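Long-range contact in fibronectin type III domain-containing protein 5 (Homo sapiens, PDB 4LSD), which gives rise to the exercise hormone irisin, which probably induces browning of white fat by stimulating UCP1 expression, and whose fibronectin type III domain dimerises through a continuous intersubunit beta-sheet: residues S2-V7 / D24-E29. Sequence-based numbering, arbitrary orientation.
Sequences SPSAPV and DVLEDE
V7 and D24 form an antiparallel hydrogen-bonded pair: V7 N donates to D24 O at 2.8 Å, nearly straight at 169°, and D24 N returns a bond to V7 O at 2.9 Å. D24 O also receives a strongly bent CA-H...O contact from P6 CA at 3.4 Å. Beyond P6 and V25, whose CA atoms are 4.9 Å apart, the backbones part, to 7.1 Å between the CA atoms of P3 and E27, and side chains span the gap. In the fibronectin type III sandwich, the pair sits where the chain enters strand 9-12 and leaves strand 19-24, adjacent strands of the three-stranded sheet, so the N-terminal segment runs back beside the loop leading to strand 31-40. On the buried side P6 packs on V74 and A76, and P3 on S78, all of strand 69-78 in the other sheet. At the more open side L26, although exposed, reaches across with both methyls. Its CD1 lies 3.8 Å from V7 CG2, the two side chains crossing at about a right angle, while CD2 makes one closer-than-usual carbon contact, 3.5 Å to S4 CB. Beyond it the E27 chain bends at chi2 (126°), which turns CD toward S4; S4 N donates to the syn lone pair of E27 OE2 at 3.0 Å, and S4 OG adds a weak bond to the same oxygen.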
ATOM      1  N   SER A   2      -3.059  17.530  16.474  1.00 77.22           N
ATOM      2  CA  SER A   2      -2.419  16.442  15.765  1.00 70.47           C
ATOM      3  C   SER A   2      -0.994  16.086  16.208  1.00 64.24           C
ATOM      4  O   SER A   2      -0.297  16.897  16.811  1.00 63.71           O
ATOM      5  CB  SER A   2      -2.399  16.830  14.296  1.00 73.41           C
ATOM      6  OG  SER A   2      -1.652  18.032  14.106  1.00 76.12           O
ATOM      7  N   PRO A   3      -0.525  14.876  15.853  1.00 58.57           N
ATOM      8  CA  PRO A   3       0.815  14.385  16.195  1.00 54.42           C
ATOM      9  C   PRO A   3       1.900  15.075  15.380  1.00 52.06           C
ATOM     10  O   PRO A   3       1.624  15.790  14.419  1.00 50.72           O
ATOM     11  CB  PRO A   3       0.767  12.896  15.846  1.00 53.99           C
ATOM     12  CG  PRO A   3      -0.604  12.649  15.279  1.00 55.76           C
ATOM     13  CD  PRO A   3      -1.186  13.966  14.907  1.00 57.37           C
ATOM     14  N   SER A   4       3.142  14.819  15.762  1.00 54.52           N
ATOM     15  CA  SER A   4       4.291  15.390  15.085  1.00 52.75           C
ATOM     16  C   SER A   4       4.723  14.468  13.958  1.00 49.99           C
ATOM     17  O   SER A   4       4.570  13.244  14.040  1.00 49.36           O
ATOM     18  CB  SER A   4       5.451  15.569  16.069  1.00 56.98           C
ATOM     19  OG  SER A   4       5.044  16.302  17.214  1.00 64.14           O
ATOM     20  N   ALA A   5       5.260  15.065  12.903  1.00 46.42           N
ATOM     21  CA  ALA A   5       5.716  14.299  11.764  1.00 45.88           C
ATOM     22  C   ALA A   5       6.642  13.208  12.257  1.00 45.79           C
ATOM     23  O   ALA A   5       7.158  13.281  13.367  1.00 51.36           O
ATOM     24  CB  ALA A   5       6.459  15.199  10.801  1.00 46.16           C
ATOM     25  N   PRO A   6       6.831  12.159  11.449  1.00 50.81           N
ATOM     26  CA  PRO A   6       7.712  11.047  11.811  1.00 48.56           C
ATOM     27  C   PRO A   6       9.151  11.540  11.720  1.00 47.83           C
ATOM     28  O   PRO A   6       9.443  12.430  10.927  1.00 50.46           O
ATOM     29  CB  PRO A   6       7.411  10.000  10.739  1.00 50.49           C
ATOM     30  CG  PRO A   6       5.986  10.245  10.417  1.00 49.33           C
ATOM     31  CD  PRO A   6       5.885  11.756  10.390  1.00 45.38           C
ATOM     32  N   VAL A   7      10.043  10.962  12.519  1.00 48.06           N
ATOM     33  CA  VAL A   7      11.454  11.355  12.501  1.00 47.48           C
ATOM     34  C   VAL A   7      12.306  10.124  12.231  1.00 50.76           C
ATOM     35  O   VAL A   7      11.827   8.994  12.322  1.00 54.22           O
ATOM     36  CB  VAL A   7      11.921  11.936  13.862  1.00 40.64           C
ATOM     37  CG1 VAL A   7      11.213  13.233  14.166  1.00 36.43           C
ATOM     38  CG2 VAL A   7      11.651  10.922  14.968  1.00 45.18           C
ATOM     39  N   ASP A  24      10.374   6.748  13.413  1.00 40.05           N
ATOM     40  CA  ASP A  24      10.070   6.853  14.826  1.00 44.32           C
ATOM     41  C   ASP A  24       9.114   8.005  14.925  1.00 44.27           C
ATOM     42  O   ASP A  24       9.018   8.828  14.011  1.00 42.57           O
ATOM     43  CB  ASP A  24      11.292   7.206  15.672  1.00 47.03           C
ATOM     44  CG  ASP A  24      12.390   6.210  15.546  1.00 59.55           C
ATOM     45  OD1 ASP A  24      12.128   5.009  15.770  1.00 60.47           O
ATOM     46  OD2 ASP A  24      13.521   6.643  15.234  1.00 63.92           O
ATOM     47  N   VAL A  25       8.403   8.053  16.037  1.00 42.34           N
ATOM     48  CA  VAL A  25       7.472   9.129  16.282  1.00 48.80           C
ATOM     49  C   VAL A  25       7.849   9.644  17.655  1.00 53.16           C
ATOM     50  O   VAL A  25       8.553   8.964  18.399  1.00 56.87           O
ATOM     51  CB  VAL A  25       6.012   8.634  16.281  1.00 49.78           C
ATOM     52  CG1 VAL A  25       5.653   8.103  14.913  1.00 50.27           C
ATOM     53  CG2 VAL A  25       5.823   7.568  17.337  1.00 49.78           C
ATOM     54  N   LEU A  26       7.411  10.854  17.978  1.00 55.56           N
ATOM     55  CA  LEU A  26       7.719  11.442  19.275  1.00 54.35           C
ATOM     56  C   LEU A  26       6.716  10.973  20.328  1.00 56.93           C
ATOM     57  O   LEU A  26       7.084  10.710  21.470  1.00 61.91           O
ATOM     58  CB  LEU A  26       7.700  12.972  19.176  1.00 52.36           C
ATOM     59  CG  LEU A  26       8.898  13.722  18.584  1.00 56.17           C
ATOM     60  CD1 LEU A  26       9.737  12.820  17.699  1.00 53.16           C
ATOM     61  CD2 LEU A  26       8.371  14.911  17.789  1.00 57.34           C
ATOM     62  N   GLU A  27       5.453  10.843  19.932  1.00 56.11           N
ATOM     63  CA  GLU A  27       4.404  10.423  20.858  1.00 57.43           C
ATOM     64  C   GLU A  27       3.839   9.028  20.577  1.00 58.31           C
ATOM     65  O   GLU A  27       2.776   8.897  19.976  1.00 57.97           O
ATOM     66  CB  GLU A  27       3.266  11.438  20.812  1.00 59.38           C
ATOM     67  CG  GLU A  27       3.752  12.875  20.724  1.00 63.16           C
ATOM     68  CD  GLU A  27       3.146  13.622  19.548  1.00 68.43           C
ATOM     69  OE1 GLU A  27       2.103  14.294  19.732  1.00 68.63           O
ATOM     70  OE2 GLU A  27       3.711  13.522  18.436  1.00 64.31           O
ATOM     71  N   ASP A  28       4.525   7.987  21.029  1.00 56.24           N
ATOM     72  CA  ASP A  28       4.050   6.629  20.800  1.00 56.83           C
ATOM     73  C   ASP A  28       2.652   6.378  21.373  1.00 58.28           C
ATOM     74  O   ASP A  28       1.926   5.521  20.889  1.00 63.58           O
ATOM     75  CB  ASP A  28       5.028   5.621  21.400  1.00 54.66           C
ATOM     76  CG  ASP A  28       6.444   5.789  20.868  1.00 65.18           C
ATOM     77  OD1 ASP A  28       6.739   5.315  19.747  1.00 61.38           O
ATOM     78  OD2 ASP A  28       7.267   6.408  21.577  1.00 74.76           O
ATOM     79  N   GLU A  29       2.266   7.123  22.398  1.00 55.26           N
ATOM     80  CA  GLU A  29       0.952   6.920  23.005  1.00 57.05           C
ATOM     81  C   GLU A  29      -0.235   7.418  22.175  1.00 54.88           C
ATOM     82  O   GLU A  29      -1.377   7.042  22.433  1.00 51.19           O
ATOM     83  CB  GLU A  29       0.909   7.590  24.384  1.00 60.02           C
ATOM     84  CG  GLU A  29       0.911   9.128  24.332  1.00 67.65           C
ATOM     85  CD  GLU A  29       0.947   9.795  25.712  1.00 80.73           C
ATOM     86  OE1 GLU A  29       0.643  11.009  25.794  1.00 80.97           O
ATOM     87  OE2 GLU A  29       1.287   9.117  26.709  1.00 84.79           O
TER